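Local coordinates for protein formiminotetrahydrofolate cyclodeaminase (PDB 1O5H) that probably catalyses the cyclodeamination of 5-formiminotetrahydrofolate, giving 5,10-methenyltetrahydrofolate and ammonia, at residues A[32-38]-A[92-97]; A[41-45]-A[85-89]; A[115-119]-A[171-175]; A[161-165]-A[188-192]; A[154-158]-A[199-203]. One frame throughout, in Å; residues are numbered along the deposited sequence.

Interaction 1: A[32-38]-A[92-97]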
# COMPACT_ATOMS: atom_id res chain seq x y z
N PRO A 32 -5.68 -17.97 -8.06
CA PRO A 32 -4.84 -17.64 -6.93
C PRO A 32 -3.46 -17.11 -7.31
O PRO A 32 -2.63 -16.98 -6.41
CB PRO A 32 -4.69 -19.00 -6.24
CG PRO A 32 -4.66 -19.98 -7.37
CD PRO A 32 -5.47 -19.37 -8.50
N THR A 33 -3.20 -16.80 -8.59
CA THR A 33 -1.82 -16.57 -9.11
C THR A 33 -1.20 -15.38 -8.42
O THR A 33 -0.24 -15.61 -7.68
CB THR A 33 -1.68 -16.45 -10.68
OG1 THR A 33 -2.24 -17.60 -11.34
CG2 THR A 33 -0.19 -16.48 -11.13
N PRO A 34 -1.70 -14.14 -8.62
CA PRO A 34 -1.18 -12.99 -7.83
C PRO A 34 -2.03 -12.81 -6.57
O PRO A 34 -3.20 -12.45 -6.64
CB PRO A 34 -1.31 -11.81 -8.80
CG PRO A 34 -2.29 -12.26 -9.87
CD PRO A 34 -2.74 -13.71 -9.58
N GLY A 35 -1.45 -13.14 -5.42
CA GLY A 35 -2.14 -13.01 -4.14
C GLY A 35 -1.63 -11.82 -3.34
O GLY A 35 -0.92 -10.95 -3.87
N GLY A 36 -2.01 -11.77 -2.07
CA GLY A 36 -1.65 -10.67 -1.20
C GLY A 36 -0.18 -10.35 -1.22
O GLY A 36 0.22 -9.20 -1.48
N GLY A 37 0.64 -11.39 -0.99
CA GLY A 37 2.09 -11.28 -0.93
C GLY A 37 2.60 -10.56 -2.14
O GLY A 37 3.31 -9.57 -1.99
N ALA A 38 2.22 -11.03 -3.33
CA ALA A 38 2.57 -10.35 -4.58
C ALA A 38 2.17 -8.88 -4.55
O ALA A 38 3.02 -7.99 -4.79
CB ALA A 38 1.96 -11.04 -5.76
N ASP A 92 6.70 -15.07 -5.78
CA ASP A 92 5.52 -15.39 -4.96
C ASP A 92 4.51 -16.20 -5.75
O ASP A 92 3.92 -17.14 -5.21
CB ASP A 92 4.86 -14.12 -4.45
CG ASP A 92 3.61 -14.40 -3.58
OD1 ASP A 92 3.77 -14.53 -2.34
OD2 ASP A 92 2.44 -14.45 -4.04
N MSE A 93 4.32 -15.86 -7.02
CA MSE A 93 3.36 -16.57 -7.85
C MSE A 93 3.90 -17.90 -8.26
O MSE A 93 3.19 -18.88 -8.28
CB MSE A 93 2.99 -15.75 -9.06
CG MSE A 93 2.69 -14.31 -8.68
SE MSE A 93 2.25 -13.13 -10.17
CE MSE A 93 2.88 -11.37 -9.43
N GLU A 94 5.18 -17.93 -8.57
CA GLU A 94 5.84 -19.18 -8.86
C GLU A 94 5.84 -20.09 -7.65
O GLU A 94 5.56 -21.28 -7.76
CB GLU A 94 7.26 -18.94 -9.32
CG GLU A 94 7.35 -18.20 -10.64
CD GLU A 94 8.79 -17.94 -11.03
OE1 GLU A 94 9.69 -18.52 -10.38
OE2 GLU A 94 9.03 -17.14 -11.96
N ALA A 95 6.14 -19.53 -6.48
CA ALA A 95 6.23 -20.32 -5.27
C ALA A 95 4.91 -20.97 -4.96
O ALA A 95 4.87 -22.13 -4.52
CB ALA A 95 6.70 -19.47 -4.11
N PHE A 96 3.82 -20.24 -5.21
CA PHE A 96 2.47 -20.75 -4.95
C PHE A 96 2.12 -21.88 -5.88
O PHE A 96 1.50 -22.84 -5.45
CB PHE A 96 1.41 -19.66 -5.07
CG PHE A 96 0.05 -20.08 -4.57
CD1 PHE A 96 -0.74 -20.98 -5.31
CD2 PHE A 96 -0.44 -19.56 -3.35
CE1 PHE A 96 -2.00 -21.38 -4.85
CE2 PHE A 96 -1.72 -19.94 -2.87
CZ PHE A 96 -2.49 -20.86 -3.62
N GLU A 97 2.48 -21.75 -7.15
CA GLU A 97 2.24 -22.82 -8.12
C GLU A 97 2.94 -24.08 -7.68
O GLU A 97 2.32 -25.13 -7.60
CB GLU A 97 2.75 -22.47 -9.52
CG GLU A 97 2.24 -21.15 -10.09
CD GLU A 97 0.78 -21.18 -10.53
OE1 GLU A 97 0.13 -22.24 -10.43
OE2 GLU A 97 0.29 -20.11 -10.99
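M93, modelled as selenomethionine, runs beneath the loop 32-35 and meets T33, P34 and A38 in turn along its length. Its CG lies 3.4 Å from T33 O. Its SE follows, packed on P34 CB, and its CE ends 3.8 Å from A38 CB. With CG anti to its own carbonyl carbon (chi1 -46°) and the chain extended beyond, this flexible apolar side chain can follow the bend from loop into helix. One turn on, F96 offers CE1 to P32 CB at 3.9 Å, the two side chains crossing at about a right angle, while P32 O lies over one ring face. E97 bends back to bring OE2 within 3.6 Å of T33 OG1.

D92 sends its carboxylate to the start of helix 36-56, with CG anti to the backbone N (chi1 180°). OD2 lies 3.5 Å from A38 N, and OD1 lies 3.9 Å from G37 CA, where a glycine leaves space beside the carboxylate; a side chain would probably crowd it. With an alanine here, the first turn would probably lose the oxygens that face it and a gap would open beside G37.

Further out, P34 leans on M26 and V27 of helix 20-28, and D149 of the second subunit accepts a hydrogen bond from G36 N, just after the N-cap residue G35. The chemistry thus divides: the loop side is mostly apolar packing, M93 and F96 against prolines and the T33 backbone, while an acidic group faces the N-terminal end of a helix, whose partial positive charge would probably attract it.

Interaction 2: A[41-45]-A[85-89]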
# COMPACT_ATOMS: atom_id res chain seq x y z
N SER A 41 4.56 -6.85 -2.41
CA SER A 41 5.75 -6.46 -3.16
C SER A 41 5.51 -5.27 -4.09
O SER A 41 6.35 -4.36 -4.17
CB SER A 41 6.28 -7.60 -3.99
OG SER A 41 6.74 -8.62 -3.13
N VAL A 42 4.40 -5.29 -4.80
CA VAL A 42 4.14 -4.23 -5.76
C VAL A 42 3.95 -2.92 -5.02
O VAL A 42 4.49 -1.86 -5.41
CB VAL A 42 2.93 -4.53 -6.62
CG1 VAL A 42 2.69 -3.38 -7.58
CG2 VAL A 42 3.17 -5.82 -7.37
N VAL A 43 3.22 -3.00 -3.91
CA VAL A 43 3.06 -1.82 -3.09
C VAL A 43 4.41 -1.39 -2.58
O VAL A 43 4.75 -0.23 -2.62
CB VAL A 43 2.13 -2.06 -1.93
CG1 VAL A 43 2.11 -0.87 -1.09
CG2 VAL A 43 0.71 -2.40 -2.44
N GLY A 44 5.23 -2.35 -2.16
CA GLY A 44 6.52 -1.99 -1.61
C GLY A 44 7.30 -1.22 -2.64
O GLY A 44 7.96 -0.22 -2.35
N ALA A 45 7.23 -1.70 -3.88
CA ALA A 45 7.97 -1.10 -4.97
C ALA A 45 7.57 0.35 -5.11
O ALA A 45 8.42 1.20 -5.23
CB ALA A 45 7.69 -1.85 -6.24
N LEU A 85 11.95 -6.26 -5.66
CA LEU A 85 10.56 -6.42 -5.27
C LEU A 85 9.74 -6.93 -6.44
O LEU A 85 8.90 -7.83 -6.30
CB LEU A 85 10.00 -5.11 -4.73
CG LEU A 85 10.51 -4.64 -3.36
CD1 LEU A 85 10.09 -3.21 -3.09
CD2 LEU A 85 10.03 -5.53 -2.24
N PHE A 86 9.99 -6.37 -7.61
CA PHE A 86 9.33 -6.91 -8.79
C PHE A 86 9.70 -8.37 -9.03
O PHE A 86 8.88 -9.15 -9.48
CB PHE A 86 9.62 -6.07 -10.02
CG PHE A 86 8.86 -4.78 -10.04
CD1 PHE A 86 7.49 -4.76 -9.80
CD2 PHE A 86 9.51 -3.58 -10.31
CE1 PHE A 86 6.76 -3.57 -9.82
CE2 PHE A 86 8.81 -2.39 -10.35
CZ PHE A 86 7.43 -2.38 -10.10
N ASP A 87 10.93 -8.74 -8.70
CA ASP A 87 11.29 -10.11 -8.88
C ASP A 87 10.54 -10.94 -7.85
O ASP A 87 10.04 -12.05 -8.16
CB ASP A 87 12.79 -10.32 -8.79
CG ASP A 87 13.18 -11.71 -9.23
OD1 ASP A 87 13.00 -12.02 -10.43
OD2 ASP A 87 13.64 -12.57 -8.46
N LEU A 88 10.44 -10.41 -6.63
CA LEU A 88 9.80 -11.19 -5.55
C LEU A 88 8.31 -11.40 -5.75
O LEU A 88 7.75 -12.35 -5.24
CB LEU A 88 10.08 -10.57 -4.18
CG LEU A 88 11.53 -10.73 -3.75
CD1 LEU A 88 11.90 -9.75 -2.67
CD2 LEU A 88 11.77 -12.14 -3.28
N ALA A 89 7.68 -10.52 -6.50
CA ALA A 89 6.29 -10.71 -6.84
C ALA A 89 6.21 -11.93 -7.75
O ALA A 89 5.41 -12.81 -7.49
CB ALA A 89 5.74 -9.48 -7.52
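A45 and F86 make the clearest directed contact here, a CH-pi interaction. A45 CB stands over one face of the ring, 4.2 Å from its centroid and 23° off the normal, displaced toward the rim. F86 starts out pointing away from helix 36-56, but with CG anti to its carbonyl carbon (chi1 -74°) the ring swings back to the alanine.

Aliphatic packing makes up a second group. L85 lays CD1 against the backbone of the opposing helix, 3.5 Å from G44 C, where the absence of a side chain probably makes room for the branch. On another part of the interface V42 CG2 approaches A89 CB at 4.5 Å.

The third kind is apolar against polar. S41 CB rests 3.5 Å from L85 O, and its hydroxyl OG lies 4.0 Å from L88 CB. No hydrogen bond crosses between the segments.

Outside them, L85 also touches V127 and M128 of helix 107-141, and L20 of the second subunit covers V42 and F86.

Serine, glycine and alanines let the nearly antiparallel helices (169°) come to 8.5 Å between axes. Cohesion across this buried contact therefore rests on close fit and dispersion forces, without ion pairs.

Interaction 3: A[115-119]-A[171-175]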
# COMPACT_ATOMS: atom_id res chain seq x y z
N LYS A 115 8.98 -24.33 2.19
CA LYS A 115 10.10 -23.53 2.69
C LYS A 115 10.43 -22.41 1.74
O LYS A 115 10.55 -21.25 2.14
CB LYS A 115 11.36 -24.38 2.92
CG LYS A 115 11.34 -25.19 4.21
CD LYS A 115 12.58 -26.06 4.33
CE LYS A 115 12.36 -27.25 5.25
NZ LYS A 115 13.64 -27.55 5.92
N GLU A 116 10.58 -22.75 0.46
CA GLU A 116 10.89 -21.74 -0.54
C GLU A 116 9.82 -20.70 -0.52
O GLU A 116 10.12 -19.51 -0.49
CB GLU A 116 11.02 -22.35 -1.93
CG GLU A 116 12.33 -23.07 -2.15
CD GLU A 116 12.42 -23.72 -3.51
OE1 GLU A 116 11.47 -23.57 -4.32
OE2 GLU A 116 13.44 -24.39 -3.79
N ALA A 117 8.56 -21.13 -0.52
CA ALA A 117 7.44 -20.21 -0.54
C ALA A 117 7.47 -19.24 0.64
O ALA A 117 7.26 -18.05 0.48
CB ALA A 117 6.15 -20.95 -0.58
N ALA A 118 7.74 -19.76 1.82
CA ALA A 118 7.80 -18.93 2.99
C ALA A 118 8.93 -17.90 2.89
O ALA A 118 8.84 -16.83 3.47
CB ALA A 118 7.97 -19.80 4.20
N SER A 119 9.97 -18.21 2.13
CA SER A 119 11.14 -17.33 2.04
C SER A 119 10.82 -16.09 1.26
O SER A 119 11.45 -15.05 1.46
CB SER A 119 12.33 -18.01 1.37
OG SER A 119 12.76 -19.10 2.15
N ASN A 171 2.53 -19.61 5.69
CA ASN A 171 3.39 -20.66 5.19
C ASN A 171 4.08 -21.48 6.26
O ASN A 171 4.03 -22.72 6.24
CB ASN A 171 4.35 -20.10 4.21
CG ASN A 171 3.69 -19.76 2.91
OD1 ASN A 171 3.50 -20.64 2.06
ND2 ASN A 171 3.30 -18.52 2.74
N LEU A 172 4.68 -20.80 7.22
CA LEU A 172 5.35 -21.49 8.31
C LEU A 172 4.53 -22.58 8.97
O LEU A 172 5.06 -23.66 9.25
CB LEU A 172 5.79 -20.50 9.38
CG LEU A 172 7.01 -19.70 8.94
CD1 LEU A 172 7.54 -18.94 10.11
CD2 LEU A 172 8.06 -20.66 8.38
N LYS A 173 3.24 -22.30 9.22
CA LYS A 173 2.38 -23.20 9.98
C LYS A 173 2.22 -24.56 9.32
O LYS A 173 1.88 -25.54 9.97
CB LYS A 173 1.03 -22.58 10.29
CG LYS A 173 0.11 -22.44 9.10
CD LYS A 173 -1.23 -21.84 9.52
CE LYS A 173 -2.04 -21.47 8.29
NZ LYS A 173 -3.51 -21.41 8.55
N GLU A 174 2.50 -24.62 8.03
CA GLU A 174 2.48 -25.89 7.30
C GLU A 174 3.80 -26.69 7.31
O GLU A 174 3.82 -27.86 6.92
CB GLU A 174 2.06 -25.63 5.86
CG GLU A 174 0.69 -24.97 5.73
CD GLU A 174 -0.41 -25.72 6.48
OE1 GLU A 174 -0.33 -26.98 6.60
OE2 GLU A 174 -1.37 -25.05 6.97
N ILE A 175 4.89 -26.06 7.74
CA ILE A 175 6.23 -26.65 7.70
C ILE A 175 6.54 -27.39 9.00
O ILE A 175 6.47 -26.82 10.10
CB ILE A 175 7.29 -25.55 7.36
CG1 ILE A 175 7.11 -25.10 5.91
CG2 ILE A 175 8.72 -26.02 7.57
CD1 ILE A 175 7.82 -23.83 5.55
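I175 reaches across to helix 107-141 with a single methyl group: CD1 lies 3.6 Å from K115 N and 4.0 Å from K115 CG. CG1 is anti to the carbonyl carbon (chi1 -69°), which aims the arm at the helix, and the lysine chain crosses it at about a right angle. A branched apolar residue suits this buried spot, while the amine of K115 goes elsewhere, to a salt bridge with D177.

A118, with only a methyl group, lets the other segment come close. Its CB meets N171 CB at 3.6 Å, with L172 CD2 and I175 CD1 each 4.3 Å away, so one methyl touches three residues. These partners stand close together because the chain folds into a type I beta turn from L172 to I175, closed by I175 N to L172 O at 2.8 Å. The turn leads the chain from helix 147-172, which runs back along helix 107-141 in an all-helical bundle, toward helix 178-206.

N171 contributes mainly its CB, though OD1 also comes within 3.8 Å of A117 CB. Its amide ND2 is bound to N167 O one turn back, leaving the carbon part to the alanines. Beyond them, A118 and L172 both rest on M184 of helix 178-206, and A117 packs on A95 of helix 68-100.

Interaction 4: A[161-165]-A[188-192]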
# COMPACT_ATOMS: atom_id res chain seq x y z
N PHE A 161 4.98 -4.51 5.28
CA PHE A 161 5.49 -5.40 6.28
C PHE A 161 4.35 -6.21 6.88
O PHE A 161 4.45 -7.43 7.04
CB PHE A 161 6.24 -4.68 7.39
CG PHE A 161 6.40 -5.53 8.60
CD1 PHE A 161 7.40 -6.52 8.63
CD2 PHE A 161 5.50 -5.43 9.66
CE1 PHE A 161 7.55 -7.37 9.78
CE2 PHE A 161 5.62 -6.28 10.79
CZ PHE A 161 6.67 -7.25 10.85
N GLN A 162 3.27 -5.55 7.25
CA GLN A 162 2.16 -6.33 7.81
C GLN A 162 1.67 -7.38 6.85
O GLN A 162 1.49 -8.51 7.25
CB GLN A 162 1.03 -5.45 8.28
CG GLN A 162 1.40 -4.74 9.57
CD GLN A 162 0.45 -3.62 9.92
OE1 GLN A 162 -0.08 -2.92 9.05
NE2 GLN A 162 0.22 -3.45 11.22
N VAL A 163 1.52 -7.02 5.56
CA VAL A 163 1.00 -7.96 4.56
C VAL A 163 1.89 -9.18 4.56
O VAL A 163 1.43 -10.31 4.78
CB VAL A 163 1.00 -7.35 3.15
CG1 VAL A 163 0.85 -8.41 2.11
CG2 VAL A 163 -0.10 -6.34 2.99
N GLU A 164 3.18 -8.95 4.38
CA GLU A 164 4.10 -10.04 4.20
C GLU A 164 4.27 -10.90 5.44
O GLU A 164 4.46 -12.11 5.33
CB GLU A 164 5.43 -9.49 3.74
CG GLU A 164 5.25 -8.63 2.51
CD GLU A 164 4.78 -9.40 1.30
OE1 GLU A 164 4.73 -10.65 1.35
OE2 GLU A 164 4.48 -8.76 0.27
N LYS A 165 4.18 -10.30 6.63
CA LYS A 165 4.25 -11.06 7.86
C LYS A 165 3.15 -12.10 7.86
O LYS A 165 3.42 -13.30 8.12
CB LYS A 165 4.05 -10.17 9.07
CG LYS A 165 4.08 -10.91 10.37
CD LYS A 165 3.83 -9.96 11.53
CE LYS A 165 4.03 -10.68 12.84
NZ LYS A 165 3.72 -9.74 13.92
N LEU A 188 11.97 -12.95 11.44
CA LEU A 188 10.78 -12.13 11.38
C LEU A 188 10.70 -11.15 12.56
O LEU A 188 10.37 -9.99 12.40
CB LEU A 188 9.56 -13.02 11.37
CG LEU A 188 8.22 -12.35 11.40
CD1 LEU A 188 8.16 -11.28 10.33
CD2 LEU A 188 7.15 -13.42 11.18
N GLU A 189 11.03 -11.63 13.75
CA GLU A 189 10.88 -10.87 14.98
C GLU A 189 11.76 -9.63 14.95
O GLU A 189 11.35 -8.51 15.32
CB GLU A 189 11.28 -11.79 16.12
CG GLU A 189 10.56 -11.52 17.41
CD GLU A 189 10.90 -12.52 18.49
OE1 GLU A 189 12.10 -12.83 18.74
OE2 GLU A 189 9.94 -12.96 19.13
N GLU A 190 12.98 -9.85 14.48
CA GLU A 190 14.00 -8.83 14.33
C GLU A 190 13.68 -7.83 13.25
O GLU A 190 13.80 -6.63 13.47
CB GLU A 190 15.26 -9.49 13.93
CG GLU A 190 15.53 -10.73 14.71
CD GLU A 190 16.89 -10.65 15.28
OE1 GLU A 190 17.09 -9.62 15.99
OE2 GLU A 190 17.72 -11.57 14.99
N GLN A 191 13.30 -8.32 12.07
CA GLN A 191 12.96 -7.40 11.02
C GLN A 191 11.82 -6.54 11.52
O GLN A 191 11.81 -5.33 11.37
CB GLN A 191 12.61 -8.13 9.74
CG GLN A 191 13.70 -9.09 9.28
CD GLN A 191 14.97 -8.41 8.89
OE1 GLN A 191 15.38 -8.49 7.74
NE2 GLN A 191 15.60 -7.76 9.84
N GLU A 192 10.88 -7.17 12.20
CA GLU A 192 9.75 -6.44 12.71
C GLU A 192 10.22 -5.26 13.57
O GLU A 192 9.77 -4.11 13.41
CB GLU A 192 8.86 -7.36 13.51
CG GLU A 192 7.58 -6.68 13.93
CD GLU A 192 6.47 -7.63 14.29
OE1 GLU A 192 6.59 -8.86 14.08
OE2 GLU A 192 5.46 -7.12 14.78
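E192 touches F161 with the stem of its side chain and K165 with its carboxylate. From the backbone, CB comes first, 3.4 Å from F161 CZ. CG follows, 3.3 Å from the same CZ and 3.7 Å from F161 CE2, approaching the ring obliquely while the two side chains cross at about a right angle. CG is anti to the backbone N (chi1 -173°), and the chain stays extended, carrying CD past the ring.

The contact belongs to an antiparallel helical hairpin, helices 147-172 and 178-206, whose local segments run at 173° with axes 11.8 Å apart. At that spacing large side chains must span the interface, which suits phenylalanine, lysine and glutamate.

At the tip, OE1 accepts a hydrogen bond from K165 NZ at 3.0 Å, on its syn side and 22° out of the carboxylate plane; OE2 takes a weak second one at 3.3 Å. The lysine is fully extended to make this salt bridge. An alanine at E192 would probably leave the ammonium group of K165 without its mate and free to turn, and would uncover the CZ corner of F161.

Beside the ion pair, L188 puts CD1 4.0 Å from F161 CE1 and CD2 4.0 Å from K165 CG, and it also packs on V168 and L169 of helix 147-172.

Interaction 5: A[154-158]-A[199-203]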
# COMPACT_ATOMS: atom_id res chain seq x y z
N ALA A 154 6.37 5.80 4.49
CA ALA A 154 6.47 5.04 5.74
C ALA A 154 5.19 4.27 6.01
O ALA A 154 5.20 3.09 6.41
CB ALA A 154 6.80 5.93 6.87
N ASP A 155 4.07 4.93 5.80
CA ASP A 155 2.83 4.22 6.03
C ASP A 155 2.72 2.99 5.10
O ASP A 155 2.41 1.89 5.57
CB ASP A 155 1.66 5.18 5.96
CG ASP A 155 1.55 6.05 7.21
OD1 ASP A 155 1.65 5.50 8.32
OD2 ASP A 155 1.35 7.29 7.20
N LEU A 156 3.04 3.14 3.82
CA LEU A 156 2.95 2.00 2.91
C LEU A 156 3.95 0.93 3.30
O LEU A 156 3.60 -0.23 3.41
CB LEU A 156 3.18 2.43 1.47
CG LEU A 156 2.22 3.49 0.98
CD1 LEU A 156 2.62 3.89 -0.42
CD2 LEU A 156 0.79 2.98 1.02
N CYS A 157 5.19 1.35 3.55
CA CYS A 157 6.22 0.46 4.04
C CYS A 157 5.69 -0.44 5.17
O CYS A 157 5.66 -1.68 5.06
CB CYS A 157 7.40 1.27 4.54
SG CYS A 157 8.76 0.25 5.12
N HIS A 158 5.22 0.19 6.24
CA HIS A 158 4.67 -0.54 7.35
C HIS A 158 3.57 -1.54 6.94
O HIS A 158 3.57 -2.70 7.39
CB HIS A 158 4.12 0.47 8.34
CG HIS A 158 3.57 -0.15 9.58
ND1 HIS A 158 2.21 -0.22 9.83
CD2 HIS A 158 4.18 -0.73 10.64
CE1 HIS A 158 2.01 -0.81 10.99
NE2 HIS A 158 3.19 -1.13 11.51
N TYR A 199 9.79 3.09 11.67
CA TYR A 199 8.47 3.58 11.37
C TYR A 199 7.99 4.61 12.39
O TYR A 199 7.56 5.72 12.02
CB TYR A 199 7.50 2.43 11.36
CG TYR A 199 6.10 2.85 11.09
CD1 TYR A 199 5.80 3.55 9.93
CD2 TYR A 199 5.06 2.52 11.97
CE1 TYR A 199 4.49 3.95 9.63
CE2 TYR A 199 3.75 2.89 11.70
CZ TYR A 199 3.48 3.62 10.52
OH TYR A 199 2.22 4.02 10.21
N GLN A 200 8.03 4.23 13.65
CA GLN A 200 7.60 5.08 14.73
C GLN A 200 8.45 6.37 14.76
O GLN A 200 7.89 7.48 14.80
CB GLN A 200 7.71 4.32 16.04
CG GLN A 200 6.47 4.41 16.89
CD GLN A 200 5.31 3.62 16.31
OE1 GLN A 200 4.33 4.20 15.82
NE2 GLN A 200 5.42 2.31 16.36
N ARG A 201 9.78 6.24 14.70
CA ARG A 201 10.64 7.41 14.62
C ARG A 201 10.23 8.30 13.45
O ARG A 201 10.03 9.48 13.64
CB ARG A 201 12.13 7.04 14.58
CG ARG A 201 12.71 6.66 15.93
CD ARG A 201 14.20 6.41 15.92
NE ARG A 201 14.58 5.38 14.95
CZ ARG A 201 14.51 4.07 15.17
NH1 ARG A 201 14.05 3.60 16.33
NH2 ARG A 201 14.89 3.22 14.22
N VAL A 202 10.07 7.74 12.25
CA VAL A 202 9.70 8.56 11.12
C VAL A 202 8.39 9.30 11.40
O VAL A 202 8.35 10.53 11.34
CB VAL A 202 9.57 7.77 9.85
CG1 VAL A 202 8.99 8.66 8.74
CG2 VAL A 202 10.93 7.21 9.47
N LYS A 203 7.32 8.56 11.71
CA LYS A 203 6.11 9.19 12.22
C LYS A 203 6.34 10.30 13.30
O LYS A 203 5.85 11.41 13.16
CB LYS A 203 5.14 8.14 12.71
CG LYS A 203 4.14 7.70 11.64
CD LYS A 203 3.37 6.48 12.09
CE LYS A 203 2.10 6.80 12.85
NZ LYS A 203 0.91 6.72 11.94
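Y199 fills the tight part of this contact, with H158 on its face and D155 OD1 at its edge, beside the hydroxyl. H158 forms an offset stack with it, centroids 4.2 Å apart and planes only 7° from parallel. The histidine CB makes a CH-pi contact over the centre of the same face, 3.8 Å from the centroid. The phenol OH donates a hydrogen bond to D155 OD1, though its very short modelled length, 2.5 Å, is doubtful at this resolution; that oxygen lies in the plane of the tyrosine ring. A154, small enough to let the ring in, places CB 4.0 Å from Y199 CD1 and 4.0 Å from V202 CG1. CG of Y199, anti to the backbone N (chi1 179°), sends the ring toward helix 147-172.

The partly exposed side is looser. K203 bends so that NZ comes to D155 OD1 at 3.9 Å, a long salt bridge, and gives Y199 OH a weak hydrogen bond of 3.5 Å. H158 spans both: its ring face belongs to the tight part, its NE2, weakly bonded to E196, to the rim.

The segments run antiparallel at 161°, their axes 10.3 Å apart. Behind them, A154 packs on L135 and C157 on M128, both of helix 107-141; L156 touches A47 and L50 of helix 36-56, and Q162 of the second subunit lies against D155, Y199 and K203.

Interactions 1 and 2 follow one pair of helices, 36-56 and 68-100, with centres about 12 Å apart; A38 O lies 4.1 Å from A89 CB where they meet. Interactions 4 and 5 do the same for helices 147-172 and 178-206, with centres about 13 Å apart. E164 of interaction 4 packs against both contacts of the first pair: its OE2 lies 3.3 Å from S41 N of interaction 2 and also adjoins G37 of interaction 1. Interaction 3 joins interaction 1 through A95 CB and A117 CA, 3.7 Å apart, yet its centre is about 27 Å from that of interaction 5. The position of the folate site is not established by these contacts.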